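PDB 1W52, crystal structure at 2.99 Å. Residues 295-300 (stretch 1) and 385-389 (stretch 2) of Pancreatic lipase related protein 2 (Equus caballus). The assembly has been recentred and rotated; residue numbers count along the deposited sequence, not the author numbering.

Stretch 1 (295-300) ENGCFP
Stretch 2, residues 385-389: YTLDV

Stretch 1 is irregular throughout. Glu295 leaves the helix that precedes it (phi/psi -87/45), Asn296 takes left-handed values (46/53), Gly297 is extended (-114/179), Cys298 is left-handed again (41/49), and Phe299 (-135/147) leads through a cis peptide bond into Pro300 (-92/-161, C-gamma endo). Stretch 2 is extended: Tyr385 -163/92, Thr386 -96/162, Leu387 -167/128, Asp388 -75/142, Val389 -141/166, the last of these in a strand that continues later in the chain. The backbones come nearest at Asn296 and Asp388, whose CA atoms lie 5.5 Å apart.

Contacts between segments distant in sequence often rest on one polar side chain that reaches across to a backbone amide, and these two stretches of pancreatic lipase related protein 2 are a compact example. Asn296 points its CA-to-CB bond toward stretch 2. With chi1 -46° (m) and chi2 -43°, its OD1 accepts a hydrogen bond from the backbone N of Asp388 at 2.6 Å, nearly linear at 171°. An amide side chain suits this place because its carbonyl can serve a peptide NH, while Asn296 ND2 lies 3.5 Å from Leu387 CA and 3.7 Å from Leu387 CD1. Leu387 (chi1 t, chi2 89°) turns its CA-to-CB bond away overall, yet its CA and CD1 still pack against that amide.

The buried Asp388 directs its CA-to-CB bond toward stretch 1, with chi1 -66° (m) and chi2 -39°. Its OD2 sits 2.9 Å from Asn296 CB and 3.3 Å from Asn296 OD1, two acceptors that cannot bond; both carboxylate oxygens are instead satisfied elsewhere in the structure. Asp388 OD1 lies over one face of the Phe299 ring (chi1 -177°, t; chi2 -87°), 4.2 Å from Phe299 CD1, and the ring adds nonpolar cover. Together the stretches bury 241 Å², most of it on Asn296 and Asp388.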

# COMPACT_ATOMS: atom_id res chain seq x y z
N GLU A 295 -17.23 4.35 -9.37
CA GLU A 295 -18.50 4.91 -9.82
C GLU A 295 -18.96 6.01 -8.87
O GLU A 295 -20.12 6.04 -8.44
CB GLU A 295 -19.57 3.82 -9.79
CG GLU A 295 -19.20 2.60 -10.59
CD GLU A 295 -20.17 1.45 -10.39
OE1 GLU A 295 -20.35 0.96 -9.25
OE2 GLU A 295 -20.76 1.02 -11.41
N ASN A 296 -18.03 6.88 -8.51
CA ASN A 296 -18.31 8.00 -7.62
C ASN A 296 -19.16 7.66 -6.36
O ASN A 296 -20.18 8.29 -6.10
CB ASN A 296 -18.97 9.12 -8.45
CG ASN A 296 -18.24 9.38 -9.77
OD1 ASN A 296 -17.00 9.43 -9.82
ND2 ASN A 296 -19.00 9.55 -10.84
N GLY A 297 -18.72 6.66 -5.59
CA GLY A 297 -19.36 6.26 -4.33
C GLY A 297 -18.44 6.55 -3.15
O GLY A 297 -17.33 7.06 -3.33
N CYS A 298 -18.92 6.25 -1.96
CA CYS A 298 -18.11 6.35 -0.75
C CYS A 298 -17.21 7.58 -0.69
O CYS A 298 -16.01 7.49 -0.40
CB CYS A 298 -17.27 5.10 -0.63
SG CYS A 298 -18.24 3.58 -0.87
N PHE A 299 -17.80 8.74 -0.95
CA PHE A 299 -17.08 10.02 -0.94
C PHE A 299 -17.87 11.15 -0.17
O PHE A 299 -19.09 11.18 -0.18
CB PHE A 299 -16.78 10.38 -2.39
CG PHE A 299 -15.96 11.63 -2.59
CD1 PHE A 299 -16.56 12.85 -2.67
CD2 PHE A 299 -14.59 11.57 -2.78
CE1 PHE A 299 -15.79 14.02 -2.87
CE2 PHE A 299 -13.80 12.75 -2.99
CZ PHE A 299 -14.40 13.97 -3.03
N PRO A 300 -17.18 12.07 0.50
CA PRO A 300 -15.71 12.09 0.68
C PRO A 300 -15.29 11.37 1.96
O PRO A 300 -16.05 10.56 2.50
CB PRO A 300 -15.39 13.59 0.75
CG PRO A 300 -16.60 14.20 1.29
CD PRO A 300 -17.80 13.24 1.10
N TYR A 385 -24.09 16.33 -14.13
CA TYR A 385 -23.08 15.38 -14.58
C TYR A 385 -21.77 15.47 -13.74
O TYR A 385 -20.86 16.25 -14.07
CB TYR A 385 -22.79 15.60 -16.10
CG TYR A 385 -23.96 15.30 -17.08
CD1 TYR A 385 -24.25 16.17 -18.14
CD2 TYR A 385 -24.76 14.14 -16.96
CE1 TYR A 385 -25.32 15.91 -19.03
CE2 TYR A 385 -25.82 13.87 -17.85
CZ TYR A 385 -26.08 14.76 -18.87
OH TYR A 385 -27.11 14.52 -19.76
N THR A 386 -21.69 14.65 -12.67
CA THR A 386 -20.49 14.55 -11.80
C THR A 386 -19.54 13.41 -12.14
O THR A 386 -19.91 12.42 -12.78
CB THR A 386 -20.86 14.37 -10.30
OG1 THR A 386 -21.84 13.35 -10.14
CG2 THR A 386 -21.51 15.54 -9.74
N LEU A 387 -18.31 13.54 -11.63
CA LEU A 387 -17.29 12.48 -11.68
C LEU A 387 -16.07 12.74 -10.75
O LEU A 387 -15.41 13.78 -10.82
CB LEU A 387 -16.82 12.24 -13.13
CG LEU A 387 -15.84 11.08 -13.37
CD1 LEU A 387 -16.55 9.75 -13.66
CD2 LEU A 387 -14.85 11.45 -14.48
N ASP A 388 -15.74 11.74 -9.92
CA ASP A 388 -14.63 11.82 -8.99
C ASP A 388 -13.34 11.68 -9.73
O ASP A 388 -13.28 10.94 -10.68
CB ASP A 388 -14.83 10.75 -7.93
CG ASP A 388 -16.05 11.04 -7.07
OD1 ASP A 388 -16.24 12.24 -6.78
OD2 ASP A 388 -16.89 10.19 -6.66
N VAL A 389 -12.31 12.41 -9.35
CA VAL A 389 -11.08 12.39 -10.11
C VAL A 389 -9.83 12.43 -9.22
O VAL A 389 -9.93 12.74 -8.06
CB VAL A 389 -11.04 13.53 -11.18
CG1 VAL A 389 -12.31 13.56 -12.00
CG2 VAL A 389 -10.74 14.91 -10.54